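Side-chain contact in tRNA (adenine(22)-N(1))-methyltransferase (Bacillus subtilis, PDB 6Q56), which catalyses the S-adenosyl-L-methionine-dependent methylation of adenosine 22 in tRNA at N1, giving N(1)-methyladenosine: residues E206-A211 and E215-K220. The protein carries 2 engineered substitutions. Residues are numbered along the deposited sequence; the frame is centred on the assembly and turned at random.
Sequences EQISQA and EQNKQK
Ile208 and Asn217 bring the two helices together where the chain reverses, their CA atoms 6.5 Å apart; segment 206-211 lies at the end of helix 188-210 and runs into the connection, and segment 215-220 lies at the start of helix 215-234. Ile208 reaches into the interface with both of its branches. With CG1 anti to the carbonyl carbon (chi1 -69°), CG2 is left anti to the backbone N and lies 3.7 Å from CB of Asn217, resting also against that residue's backbone O and amide carbon. The longer branch reaches onward at full extension (chi2 -179°), so that CD1 meets CB of Lys220 at 3.8 Å, the two side chains crossing at about a right angle. Branched and apolar, isoleucine can thus touch two successive turns of the partner helix, and it continues onto Leu221 and Leu224. Lys220 suits the edge of this patch: its aliphatic base packs while its chain leads the ammonium away. Asn217 faces the turn with its amide; ND2 passes 3.8 Å from CB of Ala211, whose small methyl permits the approach, and donates a hydrogen bond to Ala212 O in the connection. Cutting Ile208 back to an alanine would probably leave a gap beside Asn217 and Lys220 and strip Leu221 and Leu224 of a packing partner. No hydrogen bond joins the two segments, so modest surface van der Waals packing links them, with Asn217 tying the second helix to the connection.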
loop_
_atom_site.group_PDB
_atom_site.type_symbol
_atom_site.label_atom_id
_atom_site.label_comp_id
_atom_site.label_asym_id
_atom_site.label_seq_id
_atom_site.Cartn_x
_atom_site.Cartn_y
_atom_site.Cartn_z
ATOM N N GLU A 206 -2.719 17.483 24.524
ATOM C CA GLU A 206 -2.541 17.958 25.883
ATOM C C GLU A 206 -1.168 18.586 26.036
ATOM O O GLU A 206 -0.982 19.509 26.803
ATOM C CB GLU A 206 -2.718 16.814 26.873
ATOM C CG GLU A 206 -4.128 16.261 26.902
ATOM C CD GLU A 206 -4.270 15.104 27.853
ATOM O OE1 GLU A 206 -3.394 14.958 28.720
ATOM O OE2 GLU A 206 -5.250 14.346 27.736
ATOM N N GLN A 207 -0.207 18.065 25.292
ATOM C CA GLN A 207 1.153 18.575 25.337
ATOM C C GLN A 207 1.188 19.991 24.774
ATOM O O GLN A 207 1.816 20.877 25.340
ATOM C CB GLN A 207 2.083 17.643 24.564
ATOM C CG GLN A 207 3.476 18.164 24.285
ATOM C CD GLN A 207 4.261 17.208 23.416
ATOM O OE1 GLN A 207 4.455 16.050 23.775
ATOM N NE2 GLN A 207 4.701 17.681 22.262
ATOM N N ILE A 208 0.506 20.201 23.658
ATOM C CA ILE A 208 0.467 21.518 23.045
ATOM C C ILE A 208 -0.465 22.423 23.841
ATOM O O ILE A 208 -0.332 23.635 23.816
ATOM C CB ILE A 208 0.020 21.441 21.580
ATOM C CG1 ILE A 208 1.103 20.758 20.748
ATOM C CG2 ILE A 208 -0.271 22.826 21.027
ATOM C CD1 ILE A 208 0.774 20.647 19.280
ATOM N N SER A 209 -1.401 21.816 24.551
ATOM C CA SER A 209 -2.352 22.565 25.352
ATOM C C SER A 209 -1.661 23.336 26.466
ATOM O O SER A 209 -1.965 24.494 26.705
ATOM C CB SER A 209 -3.387 21.627 25.972
ATOM O OG SER A 209 -4.094 20.912 24.986
ATOM N N GLN A 210 -0.712 22.691 27.127
ATOM C CA GLN A 210 0.020 23.309 28.222
ATOM C C GLN A 210 1.010 24.336 27.720
ATOM O O GLN A 210 1.450 25.195 28.468
ATOM C CB GLN A 210 0.755 22.248 29.032
ATOM C CG GLN A 210 -0.132 21.102 29.471
ATOM C CD GLN A 210 -1.362 21.570 30.218
ATOM O OE1 GLN A 210 -1.266 22.266 31.221
ATOM N NE2 GLN A 210 -2.527 21.177 29.731
ATOM N N ALA A 211 1.360 24.251 26.447
ATOM C CA ALA A 211 2.301 25.192 25.871
ATOM C C ALA A 211 1.661 26.558 25.660
ATOM O O ALA A 211 0.552 26.815 26.111
ATOM C CB ALA A 211 2.854 24.657 24.565
ATOM N N GLU A 215 -1.585 31.565 18.035
ATOM C CA GLU A 215 -2.444 31.253 16.911
ATOM C C GLU A 215 -1.984 29.947 16.291
ATOM O O GLU A 215 -2.789 29.158 15.810
ATOM C CB GLU A 215 -2.389 32.382 15.886
ATOM C CG GLU A 215 -3.383 32.288 14.748
ATOM C CD GLU A 215 -3.364 33.522 13.872
ATOM O OE1 GLU A 215 -2.547 34.422 14.125
ATOM O OE2 GLU A 215 -4.166 33.595 12.927
ATOM N N GLN A 216 -0.675 29.729 16.321
ATOM C CA GLN A 216 -0.077 28.531 15.753
ATOM C C GLN A 216 -0.447 27.282 16.523
ATOM O O GLN A 216 -0.881 26.299 15.946
ATOM C CB GLN A 216 1.444 28.659 15.713
ATOM C CG GLN A 216 2.140 27.440 15.140
ATOM C CD GLN A 216 3.641 27.600 15.050
ATOM O OE1 GLN A 216 4.245 28.367 15.788
ATOM N NE2 GLN A 216 4.248 26.864 14.147
ATOM N N ASN A 217 -0.275 27.321 17.832
ATOM C CA ASN A 217 -0.585 26.167 18.657
ATOM C C ASN A 217 -2.065 25.833 18.663
ATOM O O ASN A 217 -2.439 24.676 18.774
ATOM C CB ASN A 217 -0.074 26.373 20.075
ATOM C CG ASN A 217 1.418 26.176 20.179
ATOM O OD1 ASN A 217 2.063 25.745 19.228
ATOM N ND2 ASN A 217 1.975 26.496 21.327
ATOM N N LYS A 218 -2.901 26.847 18.534
ATOM C CA LYS A 218 -4.326 26.622 18.507
ATOM C C LYS A 218 -4.689 25.969 17.184
ATOM O O LYS A 218 -5.588 25.149 17.124
ATOM C CB LYS A 218 -5.083 27.920 18.744
ATOM C CG LYS A 218 -5.165 28.277 20.215
ATOM C CD LYS A 218 -5.624 29.702 20.431
ATOM C CE LYS A 218 -5.765 30.015 21.907
ATOM N NZ LYS A 218 -5.752 31.477 22.160
ATOM N N GLN A 219 -3.966 26.305 16.123
ATOM C CA GLN A 219 -4.232 25.680 14.837
ATOM C C GLN A 219 -3.815 24.218 14.922
ATOM O O GLN A 219 -4.511 23.346 14.426
ATOM C CB GLN A 219 -3.505 26.385 13.698
ATOM C CG GLN A 219 -4.404 27.283 12.866
ATOM C CD GLN A 219 -5.603 26.536 12.306
ATOM O OE1 GLN A 219 -6.726 27.031 12.337
ATOM N NE2 GLN A 219 -5.368 25.328 11.807
ATOM N N LYS A 220 -2.679 23.967 15.564
ATOM C CA LYS A 220 -2.165 22.612 15.722
ATOM C C LYS A 220 -3.115 21.784 16.566
ATOM O O LYS A 220 -3.237 20.585 16.376
ATOM C CB LYS A 220 -0.786 22.626 16.374
ATOM C CG LYS A 220 0.344 23.090 15.470
ATOM C CD LYS A 220 1.654 23.185 16.236
ATOM C CE LYS A 220 2.826 23.525 15.331
ATOM N NZ LYS A 220 2.589 24.752 14.529
#